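Local coordinates for hypothetical protein SIFV0014 (PDB 2H36) that is of unknown function but may act as an anti-CRISPR protein of the AcrID1 type, blocking type I-D CRISPR defence in its archaeal host, at residues 53-63 against 73-81. Numbering follows the deposited sequence.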
loop_
_atom_site.group_PDB
_atom_site.type_symbol
_atom_site.label_atom_id
_atom_site.label_comp_id
_atom_site.label_asym_id
_atom_site.label_seq_id
_atom_site.Cartn_x
_atom_site.Cartn_y
_atom_site.Cartn_z
ATOM N N TYR A 53 -0.255 -3.538 5.047
ATOM C CA TYR A 53 0.366 -2.241 4.790
ATOM C C TYR A 53 1.885 -2.315 4.699
ATOM O O TYR A 53 2.497 -1.594 3.917
ATOM C CB TYR A 53 -0.031 -1.255 5.894
ATOM C CG TYR A 53 0.464 0.180 5.722
ATOM C CD1 TYR A 53 1.400 0.719 6.599
ATOM C CD2 TYR A 53 -0.032 0.997 4.702
ATOM C CE1 TYR A 53 1.849 2.028 6.462
ATOM C CE2 TYR A 53 0.406 2.312 4.547
ATOM C CZ TYR A 53 1.352 2.831 5.434
ATOM O OH TYR A 53 1.795 4.144 5.304
ATOM N N ARG A 54 2.489 -3.177 5.513
ATOM C CA ARG A 54 3.942 -3.344 5.504
ATOM C C ARG A 54 4.374 -4.077 4.238
ATOM O O ARG A 54 5.495 -3.887 3.750
ATOM C CB ARG A 54 4.424 -4.109 6.740
ATOM C CG ARG A 54 4.090 -3.456 8.072
ATOM C CD ARG A 54 4.909 -4.071 9.200
ATOM N NE ARG A 54 4.135 -4.267 10.426
ATOM C CZ ARG A 54 3.619 -5.438 10.803
ATOM N NH1 ARG A 54 3.793 -6.528 10.057
ATOM N NH2 ARG A 54 2.932 -5.528 11.938
ATOM N N GLU A 55 3.475 -4.910 3.715
ATOM C CA GLU A 55 3.709 -5.659 2.484
ATOM C C GLU A 55 3.621 -4.761 1.245
ATOM O O GLU A 55 4.163 -5.086 0.197
ATOM C CB GLU A 55 2.683 -6.784 2.387
ATOM C CG GLU A 55 3.091 -7.959 1.519
ATOM C CD GLU A 55 2.186 -9.166 1.740
ATOM O OE1 GLU A 55 1.604 -9.292 2.846
ATOM O OE2 GLU A 55 2.061 -9.995 0.810
ATOM N N LEU A 56 2.918 -3.644 1.385
ATOM C CA LEU A 56 2.713 -2.679 0.318
ATOM C C LEU A 56 3.872 -1.711 0.187
ATOM O O LEU A 56 3.983 -0.985 -0.801
ATOM C CB LEU A 56 1.543 -1.772 0.696
ATOM C CG LEU A 56 0.170 -1.789 0.036
ATOM C CD1 LEU A 56 -0.139 -3.099 -0.651
ATOM C CD2 LEU A 56 -0.876 -1.463 1.084
ATOM N N LEU A 57 4.709 -1.688 1.216
ATOM C CA LEU A 57 5.837 -0.779 1.303
ATOM C C LEU A 57 7.103 -1.446 0.771
ATOM O O LEU A 57 7.901 -0.808 0.088
ATOM C CB LEU A 57 6.057 -0.386 2.769
ATOM C CG LEU A 57 5.327 0.760 3.480
ATOM C CD1 LEU A 57 3.989 1.159 2.862
ATOM C CD2 LEU A 57 5.156 0.385 4.935
ATOM N N GLY A 58 7.281 -2.718 1.123
ATOM C CA GLY A 58 8.446 -3.514 0.773
ATOM C C GLY A 58 9.817 -2.938 0.480
ATOM O O GLY A 58 10.157 -2.701 -0.678
ATOM N N ASN A 59 10.633 -2.822 1.554
ATOM C CA ASN A 59 12.037 -2.379 1.387
ATOM C C ASN A 59 12.508 -0.980 0.947
ATOM O O ASN A 59 13.488 -0.835 0.212
ATOM C CB ASN A 59 12.792 -3.461 0.597
ATOM C CG ASN A 59 14.279 -3.480 0.918
ATOM O OD1 ASN A 59 14.688 -3.860 2.023
ATOM N ND2 ASN A 59 15.097 -3.070 -0.049
ATOM N N TYR A 60 11.822 0.036 1.530
ATOM C CA TYR A 60 12.172 1.416 1.246
ATOM C C TYR A 60 13.513 1.613 1.934
ATOM O O TYR A 60 13.950 0.768 2.713
ATOM C CB TYR A 60 11.125 2.336 1.875
ATOM C CG TYR A 60 10.669 1.838 3.225
ATOM C CD1 TYR A 60 9.601 0.936 3.328
ATOM C CD2 TYR A 60 11.330 2.234 4.400
ATOM C CE1 TYR A 60 9.191 0.453 4.575
ATOM C CE2 TYR A 60 10.925 1.757 5.648
ATOM C CZ TYR A 60 9.856 0.867 5.726
ATOM O OH TYR A 60 9.442 0.395 6.942
ATOM N N ASP A 61 14.158 2.736 1.651
ATOM C CA ASP A 61 15.466 3.031 2.208
ATOM C C ASP A 61 15.335 3.907 3.443
ATOM O O ASP A 61 16.152 3.833 4.360
ATOM C CB ASP A 61 16.341 3.709 1.153
ATOM C CG ASP A 61 16.705 2.773 0.016
ATOM O OD1 ASP A 61 16.054 2.838 -1.047
ATOM O OD2 ASP A 61 17.633 1.955 0.193
ATOM N N SER A 62 14.297 4.735 3.459
ATOM C CA SER A 62 14.030 5.628 4.577
ATOM C C SER A 62 12.574 6.069 4.553
ATOM O O SER A 62 11.882 5.934 3.539
ATOM C CB SER A 62 14.940 6.860 4.526
ATOM O OG SER A 62 14.445 7.813 3.592
ATOM N N SER A 63 12.117 6.605 5.678
ATOM C CA SER A 63 10.757 7.112 5.785
ATOM C C SER A 63 10.614 8.146 6.889
ATOM O O SER A 63 11.439 8.243 7.802
ATOM C CB SER A 63 9.761 5.983 6.126
ATOM O OG SER A 63 9.770 5.631 7.506
ATOM N N ILE A 73 0.345 11.283 7.650
ATOM C CA ILE A 73 0.831 11.417 6.274
ATOM C C ILE A 73 2.147 10.653 6.420
ATOM O O ILE A 73 2.980 10.976 7.266
ATOM C CB ILE A 73 0.944 12.885 5.755
ATOM C CG1 ILE A 73 -0.451 13.469 5.566
ATOM C CG2 ILE A 73 1.734 12.941 4.449
ATOM C CD1 ILE A 73 -0.543 14.900 5.905
ATOM N N ASP A 74 2.241 9.548 5.655
ATOM C CA ASP A 74 3.399 8.699 5.814
ATOM C C ASP A 74 4.187 8.705 4.517
ATOM O O ASP A 74 3.652 8.393 3.444
ATOM C CB ASP A 74 2.806 7.349 6.195
ATOM C CG ASP A 74 3.810 6.429 6.832
ATOM O OD1 ASP A 74 4.896 6.930 7.215
ATOM O OD2 ASP A 74 3.504 5.212 6.954
ATOM N N GLN A 75 5.460 9.054 4.603
ATOM C CA GLN A 75 6.267 9.121 3.398
ATOM C C GLN A 75 7.392 8.072 3.332
ATOM O O GLN A 75 8.087 7.817 4.318
ATOM C CB GLN A 75 6.814 10.530 3.250
ATOM C CG GLN A 75 7.461 10.792 1.923
ATOM C CD GLN A 75 7.711 12.263 1.705
ATOM O OE1 GLN A 75 8.860 12.694 1.584
ATOM N NE2 GLN A 75 6.633 13.050 1.663
ATOM N N TYR A 76 7.562 7.478 2.154
ATOM C CA TYR A 76 8.563 6.431 1.932
ATOM C C TYR A 76 9.516 6.753 0.784
ATOM O O TYR A 76 9.107 7.314 -0.234
ATOM C CB TYR A 76 7.869 5.092 1.722
ATOM C CG TYR A 76 7.177 4.652 2.988
ATOM C CD1 TYR A 76 5.878 5.087 3.286
ATOM C CD2 TYR A 76 7.841 3.848 3.925
ATOM C CE1 TYR A 76 5.255 4.715 4.463
ATOM C CE2 TYR A 76 7.219 3.472 5.103
ATOM C CZ TYR A 76 5.929 3.912 5.364
ATOM O OH TYR A 76 5.306 3.533 6.524
ATOM N N THR A 77 10.787 6.411 0.960
ATOM C CA THR A 77 11.801 6.755 -0.022
ATOM C C THR A 77 12.431 5.501 -0.588
ATOM O O THR A 77 12.767 4.570 0.154
ATOM C CB THR A 77 12.885 7.649 0.591
ATOM O OG1 THR A 77 12.378 8.979 0.706
ATOM C CG2 THR A 77 14.149 7.660 -0.263
ATOM N N TYR A 78 12.583 5.489 -1.908
ATOM C CA TYR A 78 13.236 4.393 -2.605
ATOM C C TYR A 78 14.383 4.945 -3.447
ATOM O O TYR A 78 14.171 5.524 -4.518
ATOM C CB TYR A 78 12.228 3.639 -3.462
ATOM C CG TYR A 78 11.050 3.097 -2.677
ATOM C CD1 TYR A 78 9.922 3.889 -2.426
ATOM C CD2 TYR A 78 11.059 1.789 -2.190
ATOM C CE1 TYR A 78 8.836 3.399 -1.710
ATOM C CE2 TYR A 78 9.976 1.282 -1.468
ATOM C CZ TYR A 78 8.870 2.097 -1.235
ATOM O OH TYR A 78 7.811 1.586 -0.528
ATOM N N ASP A 79 15.597 4.791 -2.929
ATOM C CA ASP A 79 16.796 5.194 -3.639
ATOM C C ASP A 79 16.961 4.373 -4.911
ATOM O O ASP A 79 17.083 3.150 -4.858
ATOM C CB ASP A 79 18.020 5.046 -2.735
ATOM C CG ASP A 79 18.074 6.104 -1.641
ATOM O OD1 ASP A 79 17.247 7.046 -1.664
ATOM O OD2 ASP A 79 18.953 5.996 -0.756
ATOM N N GLU A 80 16.951 5.054 -6.051
ATOM C CA GLU A 80 17.077 4.390 -7.345
ATOM C C GLU A 80 18.398 4.698 -8.026
ATOM O O GLU A 80 19.271 5.339 -7.448
ATOM C CB GLU A 80 15.930 4.792 -8.270
ATOM C CG GLU A 80 14.560 4.578 -7.687
ATOM C CD GLU A 80 13.463 4.943 -8.648
ATOM O OE1 GLU A 80 13.705 5.746 -9.570
ATOM O OE2 GLU A 80 12.341 4.430 -8.482
ATOM N N ASP A 81 18.519 4.242 -9.269
ATOM C CA ASP A 81 19.727 4.432 -10.077
ATOM C C ASP A 81 19.804 5.862 -10.604
ATOM O O ASP A 81 18.776 6.527 -10.770
ATOM C CB ASP A 81 19.759 3.435 -11.252
ATOM C CG ASP A 81 19.149 2.070 -10.896
ATOM O OD1 ASP A 81 17.975 2.020 -10.429
ATOM O OD2 ASP A 81 19.848 1.048 -11.099
#
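Tyr53 swings its ring away from its own backbone N (chi1 -176°) and Asp74 extends likewise (chi1 -162°), which carries hydroxyl and carboxylate from helix and strand to one meeting point. There Tyr53 OH donates to Asp74 OD2 on its anti side (2.6 Å), ring and carboxylate planes nearly coplanar. Tyr76, two residues along strand 71-79, donates its hydroxyl to the same oxygen on the syn side; both donors come from one face of the carboxylate. Leu57 CG lies over a face of the Tyr76 ring, 3.8 Å from its centroid, while that ring turns an edge onto the face of Tyr60 in a T-shaped pair (centroids 4.7 Å apart). Tyr60 CB in turn sits over the Tyr78 ring, whose hydroxyl donates to Leu57 O just before the chain turns at Gly58. Antiparallel pairing of strand 62-66 follows, with Thr77 N bonded to Ser62 O (2.8 Å); ahead of it Asp61 N reaches Thr77 O, and Asp61 OD1 accepts Asp79 N from above the carboxylate plane. Phe90 and Tyr92 set their rings edge-to-face with Tyr53. The hydroxyls of Tyr53 and Tyr78 thus tie the helix and the connection after it to strand 71-79 of the hairpin, and two donors on buried Asp74 OD2 would probably help to stabilise negative charge there.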